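Side-chain contacts in putative ABC transporter amino acid-binding protein (Sinorhizobium meliloti, PDB 2Q88), which binds the compatible solute ectoine, and as the solute-binding component of an ABC transporter probably delivers it for uptake in osmoprotection: residues A20-P23 and P24-A27; T248-E251 and K252-A256. All coordinates share one frame; numbering follows the deposited sequence.

Contact 1 of 2, residues A20-P23 and P24-A27; sequences ANEP and PFTA. With 4CS ((4S)-2-methyl-1,4,5,6-tetrahydropyrimidine-4-carboxylic acid), chain F.
Glu22 and Phe25, on one tight loop, present two different surfaces to the bound ectoine. The polar grip is Glu22's: its extended chain (chi1 -179°) lets OE2 accept from NAG of the ligand at 2.8 Å, nearly straight (166°), while OE1 takes a weak second bond from the same nitrogen. Tyr61 OH is hydrogen-bonded to OE1 and Ser176 OG to OE2, which should limit the rotation of the carboxylate; a negative group suits the probably cationic amidinium ring. The apolar part falls to Phe25, which offers a flat apolar face to a methyl: the ligand's CAA sits 3.4 Å above the plane of the Phe25 ring, over its centre, a CH-pi contact. Phe240 meets this ring edge-to-face.

Backbone and hydroxyl bonds shape the loop. Glu22 O receives the N-H of Thr26 from above the carbonyl plane, at 3.3 Å, and weakly that of Phe25. Thr26, short enough to reach an N-H of its own loop, turns OG1 between its backbone N and carbonyl carbon (chi1 55°) to accept from Glu22 N at 2.9 Å. The cis peptide before Pro24 bends the chain sharply. Carboxylate and ring together form part of the ectoine pocket in this family 3 solute-binding protein.

Contact 2 of 2, residues T248-E251 and K252-A256; sequences TTRE and KLCAA. With CD (cadmium ion), chain B.
A short-range contact at the N-terminal end of a surface helix joins Thr248 and Thr249 to Lys252 and Leu253, on helix 250-254 close to the C-terminus of the chain. Thr249 is the N-cap. Its OG1, placed between backbone N and carbonyl carbon (chi1 62°), takes a weak but fairly straight bond from Lys252 N at 3.3 Å; a short hydroxyl-bearing residue suits this place because it can reach forward to an amide of the first turn. The aliphatic chain of Lys252 runs past the same oxygen, with CD 3.3 Å away.

Two backbone bonds follow: Leu253 N donates to Thr249 O at 3.1 Å and Cys254 N to Arg250 O at 2.9 Å. Leu253 crosses Thr248 at about a right angle, its CD2 lying 3.7 Å from OG1 and both its methyls 4.0 Å from CG2. Pro95 and Cys202 also touch this pair, so the branched leucine packs against the protein on this side of the helix. With an alanine here CG and both methyls are gone, which would probably open a gap beside Thr248 and leave its CG2 less firmly packed.

Cys254 SG stands 3.9 Å from Arg250 CG and is joined to Cys87 SG in a disulfide, while the guanidinium of Arg250 turns elsewhere, NH1 donating to Tyr92 O. Glu251, extended outward on the exposed side, chelates a cadmium ion through both carboxylate oxygens, the nearer, OE2, at 2.6 Å; waters are also bound to the metal. The chemistry thus divides by side: capping and apolar packing order the start of the helix, the disulfide ties Cys254 to Cys87, and the outward carboxylate holds the cadmium ion on the surface.

Contact 1 and contact 2 do not touch: their centres lie 24 Å apart and their nearest atoms about 12 Å. Residues 20-27 belong to the pocket itself, whereas residues 248-256 form a surface contact, centred about 17 Å from the middle of the chain; the side chain of Leu253 is still about 12 Å from the ectoine. The two are nevertheless related through the chain: the disulfide partner of Cys254, Cys87, follows Arg86, which hydrogen-bonds the same ectoine that contact 1 holds. One contact therefore recognises the solute directly, while the other fastens the C-terminal helix to the chain beside another pocket residue.

Contact 1 of 2, residues A20-P23 and P24-A27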
ATOM      1  N   ALA A  20      -7.244  -2.598   0.079  1.00 28.75           N
ATOM      2  CA  ALA A  20      -7.025  -3.694   1.030  1.00 29.10           C
ATOM      3  C   ALA A  20      -7.618  -3.484   2.418  1.00 29.68           C
ATOM      4  O   ALA A  20      -7.641  -4.427   3.213  1.00 31.07           O
ATOM      5  CB  ALA A  20      -5.543  -4.015   1.147  1.00 30.14           C
ATOM      6  N   ASN A  21      -8.083  -2.271   2.715  1.00 28.78           N
ATOM      7  CA  ASN A  21      -8.542  -1.904   4.072  1.00 28.50           C
ATOM      8  C   ASN A  21      -7.390  -1.903   5.103  1.00 27.36           C
ATOM      9  O   ASN A  21      -7.322  -2.750   5.990  1.00 27.65           O
ATOM     10  CB  ASN A  21      -9.708  -2.788   4.536  1.00 29.44           C
ATOM     11  CG  ASN A  21     -10.478  -2.178   5.694  1.00 30.92           C
ATOM     12  OD1 ASN A  21     -10.365  -0.981   5.974  1.00 31.76           O
ATOM     13  ND2 ASN A  21     -11.265  -2.999   6.374  1.00 33.91           N
ATOM     14  N   GLU A  22      -6.481  -0.949   4.951  1.00 25.44           N
ATOM     15  CA  GLU A  22      -5.297  -0.830   5.809  1.00 24.39           C
ATOM     16  C   GLU A  22      -5.045   0.654   6.072  1.00 23.22           C
ATOM     17  O   GLU A  22      -4.274   1.292   5.354  1.00 22.65           O
ATOM     18  CB  GLU A  22      -4.076  -1.475   5.141  1.00 24.51           C
ATOM     19  CG  GLU A  22      -2.799  -1.420   5.990  1.00 24.70           C
ATOM     20  CD  GLU A  22      -1.565  -1.894   5.244  1.00 25.30           C
ATOM     21  OE1 GLU A  22      -1.635  -2.984   4.636  1.00 25.76           O
ATOM     22  OE2 GLU A  22      -0.517  -1.186   5.277  1.00 25.27           O
ATOM     23  N   PRO A  23      -5.734   1.225   7.065  1.00 22.16           N
ATOM     24  CA  PRO A  23      -5.554   2.640   7.390  1.00 21.67           C
ATOM     25  C   PRO A  23      -4.089   2.961   7.729  1.00 21.18           C
ATOM     26  O   PRO A  23      -3.438   2.139   8.383  1.00 21.71           O
ATOM     27  CB  PRO A  23      -6.453   2.852   8.625  1.00 21.45           C
ATOM     28  CG  PRO A  23      -7.442   1.715   8.629  1.00 21.59           C
ATOM     29  CD  PRO A  23      -6.763   0.572   7.902  1.00 22.42           C
ATOM     30  N   PRO A  24      -3.579   4.142   7.365  1.00 20.75           N
ATOM     31  CA  PRO A  24      -4.306   5.204   6.657  1.00 20.44           C
ATOM     32  C   PRO A  24      -4.212   5.203   5.124  1.00 20.87           C
ATOM     33  O   PRO A  24      -4.576   6.209   4.497  1.00 21.75           O
ATOM     34  CB  PRO A  24      -3.613   6.462   7.177  1.00 21.51           C
ATOM     35  CG  PRO A  24      -2.173   6.037   7.315  1.00 19.93           C
ATOM     36  CD  PRO A  24      -2.231   4.584   7.760  1.00 19.94           C
ATOM     37  N   PHE A  25      -3.744   4.110   4.527  1.00 19.67           N
ATOM     38  CA  PHE A  25      -3.716   3.982   3.070  1.00 20.22           C
ATOM     39  C   PHE A  25      -5.127   3.838   2.488  1.00 21.15           C
ATOM     40  O   PHE A  25      -5.465   4.513   1.517  1.00 21.20           O
ATOM     41  CB  PHE A  25      -2.861   2.795   2.647  1.00 20.13           C
ATOM     42  CG  PHE A  25      -1.400   2.947   2.984  1.00 19.70           C
ATOM     43  CD1 PHE A  25      -0.925   2.613   4.243  1.00 20.35           C
ATOM     44  CD2 PHE A  25      -0.497   3.409   2.028  1.00 20.22           C
ATOM     45  CE1 PHE A  25       0.443   2.742   4.559  1.00 19.37           C
ATOM     46  CE2 PHE A  25       0.868   3.534   2.328  1.00 19.64           C
ATOM     47  CZ  PHE A  25       1.333   3.200   3.595  1.00 20.54           C
ATOM     48  N   THR A  26      -5.929   2.953   3.084  1.00 21.24           N
ATOM     49  CA  THR A  26      -7.313   2.693   2.648  1.00 22.70           C
ATOM     50  C   THR A  26      -8.120   2.382   3.887  1.00 23.11           C
ATOM     51  O   THR A  26      -7.592   1.836   4.856  1.00 23.09           O
ATOM     52  CB  THR A  26      -7.414   1.474   1.700  1.00 22.65           C
ATOM     53  OG1 THR A  26      -6.823   0.335   2.329  1.00 24.95           O
ATOM     54  CG2 THR A  26      -6.590   1.665   0.409  1.00 23.33           C
ATOM     55  N   ALA A  27      -9.404   2.715   3.868  1.00 23.86           N
ATOM     56  CA  ALA A  27     -10.272   2.456   5.011  1.00 24.78           C
ATOM     57  C   ALA A  27     -11.694   2.380   4.490  1.00 25.86           C
ATOM     58  O   ALA A  27     -11.998   2.980   3.468  1.00 25.07           O
ATOM     59  CB  ALA A  27     -10.156   3.573   6.039  1.00 25.12           C
TER
HETATM   60  O   4CS F 501       3.025  -4.616  -0.892  1.00 22.38           O
HETATM   61  C   4CS F 501       2.687  -3.458  -0.646  1.00 21.89           C
HETATM   62  OXT 4CS F 501       2.590  -2.634  -1.564  1.00 22.40           O
HETATM   63  CA  4CS F 501       2.417  -3.032   0.791  1.00 21.02           C
HETATM   64  CB  4CS F 501       1.686  -4.086   1.600  1.00 20.98           C
HETATM   65  CAD 4CS F 501       1.500  -3.594   3.039  1.00 20.33           C
HETATM   66  NAG 4CS F 501       0.799  -2.284   3.027  1.00 20.20           N
HETATM   67  CAI 4CS F 501       0.908  -1.408   1.936  1.00 20.63           C
HETATM   68  CAA 4CS F 501       0.162  -0.063   1.938  1.00 20.18           C
HETATM   69  N   4CS F 501       1.672  -1.760   0.815  1.00 20.65           N

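Contact 2 of 2, residues T248-E251 and K252-A256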
ATOM      1  N   THR A 248      10.568  12.503  -5.945  1.00 30.18           N
ATOM      2  CA  THR A 248      10.935  11.332  -6.753  1.00 29.60           C
ATOM      3  C   THR A 248      10.025  11.133  -7.976  1.00 29.26           C
ATOM      4  O   THR A 248       9.125  11.940  -8.223  1.00 28.95           O
ATOM      5  CB  THR A 248      11.061  10.055  -5.842  1.00 29.90           C
ATOM      6  OG1 THR A 248      11.585   8.958  -6.604  1.00 29.95           O
ATOM      7  CG2 THR A 248       9.686   9.560  -5.334  1.00 29.34           C
ATOM      8  N   THR A 249      10.285  10.095  -8.770  1.00 28.75           N
ATOM      9  CA  THR A 249       9.504   9.852  -9.984  1.00 28.18           C
ATOM     10  C   THR A 249       9.252   8.372 -10.168  1.00 27.89           C
ATOM     11  O   THR A 249       9.935   7.544  -9.564  1.00 27.84           O
ATOM     12  CB  THR A 249      10.215  10.380 -11.255  1.00 28.67           C
ATOM     13  OG1 THR A 249      11.454   9.683 -11.431  1.00 27.08           O
ATOM     14  CG2 THR A 249      10.610  11.845 -11.128  1.00 28.87           C
ATOM     15  N   ARG A 250       8.294   8.045 -11.033  1.00 27.63           N
ATOM     16  CA  ARG A 250       7.997   6.658 -11.357  1.00 27.74           C
ATOM     17  C   ARG A 250       9.232   5.943 -11.902  1.00 28.84           C
ATOM     18  O   ARG A 250       9.530   4.835 -11.483  1.00 28.40           O
ATOM     19  CB  ARG A 250       6.829   6.566 -12.343  1.00 27.88           C
ATOM     20  CG  ARG A 250       6.387   5.142 -12.682  1.00 26.95           C
ATOM     21  CD  ARG A 250       5.487   5.025 -13.912  1.00 27.36           C
ATOM     22  NE  ARG A 250       5.978   5.801 -15.066  1.00 27.08           N
ATOM     23  CZ  ARG A 250       5.345   6.859 -15.581  1.00 26.70           C
ATOM     24  NH1 ARG A 250       4.194   7.278 -15.059  1.00 23.19           N
ATOM     25  NH2 ARG A 250       5.870   7.501 -16.618  1.00 24.67           N
ATOM     26  N   GLU A 251       9.968   6.582 -12.811  1.00 29.31           N
ATOM     27  CA  GLU A 251      11.121   5.898 -13.407  1.00 30.93           C
ATOM     28  C   GLU A 251      12.243   5.606 -12.404  1.00 31.00           C
ATOM     29  O   GLU A 251      12.854   4.541 -12.466  1.00 31.59           O
ATOM     30  CB  GLU A 251      11.648   6.623 -14.644  1.00 31.18           C
ATOM     31  CG  GLU A 251      12.369   5.673 -15.602  1.00 33.96           C
ATOM     32  CD  GLU A 251      13.271   6.383 -16.586  1.00 37.73           C
ATOM     33  OE1 GLU A 251      13.677   5.752 -17.595  1.00 41.90           O
ATOM     34  OE2 GLU A 251      13.595   7.568 -16.361  1.00 39.69           O
ATOM     35  N   LYS A 252      12.488   6.517 -11.464  1.00 31.70           N
ATOM     36  CA  LYS A 252      13.474   6.280 -10.389  1.00 32.11           C
ATOM     37  C   LYS A 252      13.091   5.141  -9.433  1.00 32.17           C
ATOM     38  O   LYS A 252      13.945   4.351  -9.019  1.00 31.99           O
ATOM     39  CB  LYS A 252      13.706   7.550  -9.578  1.00 32.44           C
ATOM     40  CG  LYS A 252      14.566   8.608 -10.256  1.00 33.65           C
ATOM     41  CD  LYS A 252      14.259   9.975  -9.651  1.00 35.36           C
ATOM     42  CE  LYS A 252      15.425  10.943  -9.781  1.00 37.90           C
ATOM     43  NZ  LYS A 252      15.115  12.219  -9.056  1.00 39.40           N
ATOM     44  N   LEU A 253      11.815   5.076  -9.058  1.00 32.01           N
ATOM     45  CA  LEU A 253      11.331   4.033  -8.154  1.00 32.22           C
ATOM     46  C   LEU A 253      11.251   2.679  -8.850  1.00 32.54           C
ATOM     47  O   LEU A 253      11.331   1.641  -8.204  1.00 32.10           O
ATOM     48  CB  LEU A 253       9.957   4.401  -7.587  1.00 32.07           C
ATOM     49  CG  LEU A 253       9.812   5.706  -6.803  1.00 32.25           C
ATOM     50  CD1 LEU A 253       8.347   6.056  -6.680  1.00 32.59           C
ATOM     51  CD2 LEU A 253      10.465   5.610  -5.443  1.00 33.29           C
ATOM     52  N   CYS A 254      11.085   2.704 -10.169  1.00 33.42           N
ATOM     53  CA  CYS A 254      10.948   1.495 -10.979  1.00 34.73           C
ATOM     54  C   CYS A 254      12.269   0.991 -11.562  1.00 35.51           C
ATOM     55  O   CYS A 254      12.318  -0.102 -12.135  1.00 35.21           O
ATOM     56  CB  CYS A 254       9.943   1.733 -12.108  1.00 34.73           C
ATOM     57  SG  CYS A 254       8.233   1.928 -11.535  1.00 35.66           S
ATOM     58  N   ALA A 255      13.331   1.780 -11.411  1.00 36.89           N
ATOM     59  CA  ALA A 255      14.628   1.455 -12.012  1.00 38.29           C
ATOM     60  C   ALA A 255      15.282   0.225 -11.385  1.00 39.49           C
ATOM     61  O   ALA A 255      15.062  -0.073 -10.207  1.00 39.72           O
ATOM     62  CB  ALA A 255      15.565   2.655 -11.936  1.00 38.07           C
ATOM     63  N   ALA A 256      16.074  -0.493 -12.183  1.00 40.78           N
ATOM     64  CA  ALA A 256      16.908  -1.574 -11.674  1.00 42.08           C
ATOM     65  C   ALA A 256      17.961  -0.963 -10.754  1.00 42.94           C
ATOM     66  O   ALA A 256      19.014  -0.507 -11.210  1.00 43.34           O
ATOM     67  CB  ALA A 256      17.558  -2.337 -12.823  1.00 42.10           C
TER
HETATM   68 CD    CD B 601      13.607   8.253 -18.832  0.50 30.83          CD
HETATM   69  O   HOH W   1      11.641   9.717 -18.395  1.00 25.78           O
HETATM   70  O   HOH W   2      15.754   8.822 -18.410  1.00 32.86           O
HETATM   71  O   HOH W   3      12.450   7.345 -19.303  1.00 16.81           O